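Local atomic coordinates of AlkZ (Streptomyces sahachiroi, PDB entry 5UUJ), a protein that belongs to the AlkZ-like family of DNA glycosylases, a family of winged-helix (HTH-clan) proteins. Residues 29-34 / 71-76; 57-62 / 362-367. All blocks are in the same frame, centred on the assembly; numbering follows the deposited sequence.

Contact 1: residues 29-34 / 71-76; sequences SASDVV and LSLMKT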
# COMPACT_ATOMS: atom_id res chain seq x y z
N SER A 29 -4.44 -14.26 -8.35
CA SER A 29 -5.20 -14.33 -7.11
C SER A 29 -5.05 -13.00 -6.37
O SER A 29 -4.19 -12.19 -6.71
CB SER A 29 -4.72 -15.49 -6.24
OG SER A 29 -3.42 -15.23 -5.74
N ALA A 30 -5.89 -12.79 -5.36
CA ALA A 30 -5.77 -11.59 -4.54
C ALA A 30 -4.41 -11.55 -3.85
O ALA A 30 -3.82 -10.48 -3.69
CB ALA A 30 -6.89 -11.53 -3.51
N SER A 31 -3.92 -12.71 -3.44
CA SER A 31 -2.60 -12.81 -2.81
C SER A 31 -1.49 -12.45 -3.79
O SER A 31 -0.52 -11.81 -3.40
CB SER A 31 -2.37 -14.22 -2.26
OG SER A 31 -3.21 -14.47 -1.15
N ASP A 32 -1.64 -12.87 -5.04
CA ASP A 32 -0.67 -12.52 -6.08
C ASP A 32 -0.58 -11.01 -6.27
O ASP A 32 0.51 -10.46 -6.40
CB ASP A 32 -1.03 -13.18 -7.42
CG ASP A 32 -0.83 -14.69 -7.40
OD1 ASP A 32 -0.05 -15.18 -6.56
OD2 ASP A 32 -1.45 -15.37 -8.24
N VAL A 33 -1.74 -10.35 -6.30
CA VAL A 33 -1.78 -8.90 -6.48
C VAL A 33 -1.19 -8.17 -5.28
O VAL A 33 -0.32 -7.31 -5.43
CB VAL A 33 -3.23 -8.41 -6.72
CG1 VAL A 33 -3.29 -6.89 -6.76
CG2 VAL A 33 -3.77 -8.99 -8.00
N VAL A 34 -1.65 -8.51 -4.08
CA VAL A 34 -1.17 -7.87 -2.87
C VAL A 34 0.33 -8.08 -2.71
O VAL A 34 1.06 -7.15 -2.35
CB VAL A 34 -1.91 -8.40 -1.62
CG1 VAL A 34 -1.26 -7.89 -0.33
CG2 VAL A 34 -3.36 -7.98 -1.67
N LEU A 71 -7.25 -16.89 5.49
CA LEU A 71 -6.02 -16.45 6.15
C LEU A 71 -4.79 -16.49 5.25
O LEU A 71 -3.68 -16.70 5.73
CB LEU A 71 -5.77 -17.29 7.41
CG LEU A 71 -6.93 -17.36 8.41
CD1 LEU A 71 -6.62 -18.33 9.53
CD2 LEU A 71 -7.25 -15.98 8.97
N SER A 72 -4.99 -16.28 3.95
CA SER A 72 -3.87 -16.12 3.03
C SER A 72 -3.53 -14.64 2.88
O SER A 72 -2.55 -14.28 2.23
CB SER A 72 -4.17 -16.77 1.67
OG SER A 72 -5.36 -16.27 1.10
N LEU A 73 -4.34 -13.78 3.49
CA LEU A 73 -4.07 -12.34 3.55
C LEU A 73 -4.27 -11.83 4.97
O LEU A 73 -5.12 -12.33 5.69
CB LEU A 73 -4.97 -11.57 2.58
CG LEU A 73 -4.65 -11.66 1.09
CD1 LEU A 73 -5.68 -10.90 0.29
CD2 LEU A 73 -3.26 -11.12 0.81
N MSE A 74 -3.47 -10.84 5.35
CA MSE A 74 -3.61 -10.21 6.66
C MSE A 74 -3.87 -8.72 6.50
O MSE A 74 -3.54 -8.13 5.48
CB MSE A 74 -2.36 -10.45 7.52
CG MSE A 74 -1.25 -9.42 7.35
SE MSE A 74 0.36 -9.86 8.38
CE MSE A 74 -0.28 -9.48 10.18
N LYS A 75 -4.49 -8.13 7.52
CA LYS A 75 -4.69 -6.69 7.57
C LYS A 75 -3.96 -6.14 8.79
O LYS A 75 -4.20 -6.57 9.92
CB LYS A 75 -6.18 -6.34 7.63
CG LYS A 75 -6.96 -6.78 6.41
CD LYS A 75 -8.46 -6.60 6.60
CE LYS A 75 -8.84 -5.14 6.77
NZ LYS A 75 -10.32 -4.95 6.81
N THR A 76 -3.06 -5.19 8.55
CA THR A 76 -2.33 -4.56 9.63
C THR A 76 -1.74 -3.24 9.16
O THR A 76 -1.82 -2.89 7.98
CB THR A 76 -1.20 -5.48 10.16
OG1 THR A 76 -0.68 -4.96 11.38
CG2 THR A 76 -0.07 -5.62 9.13
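The side chain of L73 reaches across to the first turn of helix 30-36 and overlaps A30 and V34 with its two methyl branches. CD1 rests on A30 CB at 4.0 Å, while CD2 meets V34 CB at 3.9 Å and lies about as close to both V34 methyls, the two side chains crossing at a slant. A30 and V34 lie four residues apart on one side of the helix, and the fork of the leucine serves both; chi1 of -75° puts L73 CG beside its backbone N, 3.9 Å from S31 OG. The helix opens with a capping box: D32 N donates to S29 OG at 3.0 Å, and S29 N donates in return to D32 OD2 at 3.2 Å, meeting it from above the carboxylate plane. The facing segment starts where helix 62-69 ends in a Schellman motif with L71, at positive phi, as its C-prime residue; the chain then runs through S72 and L73 into strand 74-77, an edge strand of a small three-stranded antiparallel sheet. E67 of the ending helix ties the two parts together, its carboxylate accepting from S31 OG through OE1 and from A30 N through OE2. S72 OG is hydrogen-bonded to D70 OD1 and to E67 O. Across the contact S31 OG lies 3.4 Å from the backbone O of S72.

Contact 2: residues 57-62 / 362-367; sequences AAPDRE and ARASGV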
# COMPACT_ATOMS: atom_id res chain seq x y z
N ALA A 57 -8.44 -10.08 -15.22
CA ALA A 57 -9.09 -10.09 -16.53
C ALA A 57 -10.59 -10.31 -16.39
O ALA A 57 -11.39 -9.69 -17.09
CB ALA A 57 -8.48 -11.15 -17.42
N ALA A 58 -10.95 -11.22 -15.49
CA ALA A 58 -12.33 -11.42 -15.09
C ALA A 58 -12.47 -10.97 -13.63
O ALA A 58 -12.24 -11.77 -12.72
CB ALA A 58 -12.74 -12.87 -15.25
N PRO A 59 -12.81 -9.69 -13.41
CA PRO A 59 -12.87 -9.10 -12.06
C PRO A 59 -13.60 -9.97 -11.05
O PRO A 59 -14.73 -10.41 -11.29
CB PRO A 59 -13.62 -7.79 -12.30
CG PRO A 59 -13.22 -7.39 -13.67
CD PRO A 59 -13.11 -8.68 -14.45
N ASP A 60 -12.94 -10.21 -9.92
CA ASP A 60 -13.46 -11.09 -8.88
C ASP A 60 -13.23 -10.44 -7.51
O ASP A 60 -12.33 -10.84 -6.77
CB ASP A 60 -12.77 -12.45 -8.97
CG ASP A 60 -13.36 -13.47 -8.01
OD1 ASP A 60 -14.45 -13.22 -7.47
OD2 ASP A 60 -12.72 -14.53 -7.82
N ARG A 61 -14.05 -9.44 -7.19
CA ARG A 61 -13.80 -8.60 -6.03
C ARG A 61 -13.94 -9.38 -4.72
O ARG A 61 -13.36 -9.00 -3.71
CB ARG A 61 -14.72 -7.38 -6.02
CG ARG A 61 -16.19 -7.65 -5.70
CD ARG A 61 -17.02 -6.35 -5.66
NE ARG A 61 -16.68 -5.48 -4.53
CZ ARG A 61 -16.14 -4.26 -4.63
NH1 ARG A 61 -15.85 -3.72 -5.81
NH2 ARG A 61 -15.88 -3.57 -3.53
N GLU A 62 -14.70 -10.47 -4.74
CA GLU A 62 -14.87 -11.27 -3.54
C GLU A 62 -13.63 -12.11 -3.23
O GLU A 62 -13.52 -12.69 -2.16
CB GLU A 62 -16.10 -12.19 -3.66
CG GLU A 62 -17.44 -11.45 -3.59
CD GLU A 62 -17.60 -10.62 -2.32
OE1 GLU A 62 -17.24 -11.11 -1.23
OE2 GLU A 62 -18.08 -9.47 -2.43
N ALA A 362 -17.41 -1.91 -14.12
CA ALA A 362 -18.75 -2.37 -13.77
C ALA A 362 -18.69 -3.78 -13.20
O ALA A 362 -19.30 -4.07 -12.17
CB ALA A 362 -19.67 -2.32 -14.98
N ARG A 363 -17.96 -4.66 -13.88
CA ARG A 363 -17.82 -6.04 -13.45
C ARG A 363 -17.09 -6.11 -12.11
O ARG A 363 -17.44 -6.91 -11.24
CB ARG A 363 -17.07 -6.86 -14.51
CG ARG A 363 -17.02 -8.36 -14.25
CD ARG A 363 -18.38 -9.03 -14.43
NE ARG A 363 -19.24 -8.90 -13.26
CZ ARG A 363 -19.17 -9.67 -12.17
NH1 ARG A 363 -18.27 -10.64 -12.10
NH2 ARG A 363 -19.99 -9.46 -11.16
N ALA A 364 -16.09 -5.25 -11.94
CA ALA A 364 -15.33 -5.19 -10.70
C ALA A 364 -16.16 -4.61 -9.55
O ALA A 364 -15.80 -4.76 -8.39
CB ALA A 364 -14.07 -4.37 -10.89
N SER A 365 -17.26 -3.94 -9.89
CA SER A 365 -18.15 -3.34 -8.90
C SER A 365 -19.37 -4.23 -8.61
O SER A 365 -20.14 -3.96 -7.69
CB SER A 365 -18.63 -1.96 -9.37
OG SER A 365 -17.54 -1.14 -9.72
N GLY A 366 -19.54 -5.28 -9.41
CA GLY A 366 -20.64 -6.20 -9.22
C GLY A 366 -21.96 -5.68 -9.78
O GLY A 366 -23.03 -6.05 -9.29
N VAL A 367 -21.88 -4.82 -10.79
CA VAL A 367 -23.07 -4.33 -11.47
C VAL A 367 -22.98 -4.65 -12.96
O VAL A 367 -21.90 -4.91 -13.49
CB VAL A 367 -23.25 -2.81 -11.28
CG1 VAL A 367 -23.41 -2.49 -9.80
CG2 VAL A 367 -22.07 -2.03 -11.87
O HOH W 1 -16.09 -9.04 -9.41
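A364 O, near the C-terminal end of helix 351-365, accepts a hydrogen bond of 2.8 Å from R61 NH1, the N-H pointing to within 23° of straight. The oxygen lies at the guanidinium edge, close to its plane, and the donor is tilted 15° from the carbonyl plane. R61 CD also comes within 3.4 Å of A364 O, and the bend at chi3 (-68°) sets NE off the line of the methylenes. NH2 of the same guanidinium forms a salt bridge with E49 of helix 45-53, which would help to fix the group. P59 and R61 lie on the loop between helices 45-53 and 62-69, which rests against the end of helix 351-365. That helix closes in a Schellman motif at G366, whose phi is positive: V367 N bonds back to A362 O and G366 N, weakly, to R363 O. A carbonyl at a helix C-terminus probably attracts the arginine charge as well. Beside the R61 bond, the P59 ring packs on the last turn, CB pressed to 3.5 Å from A364 CA, tighter than usual for two carbons, and CD 3.9 Å from R363 CG. One water accepts from R61 N and donates to R363 O, with a weak bond to P59 O at 2.7 Å.

Overall arrangement
One segment of each contact borders helix 62-69 in sequence: 57-62 leads into it and 71-76 leaves it. The centres of contacts 1 and 2 are about 17 Å apart and their nearest atoms about 6 Å, with no touch between them. Helix 62-69 also joins them physically, since its S63 packs on A30 of contact 1, and its OG donates a hydrogen bond to the backbone O of D60 in contact 2. Contact 1 is buried, its centre about 12 Å from the chain centre; contact 2, at about 21 Å, is only partly buried and brings the last helix of the chain, 351-365, against the N-terminal part of the chain.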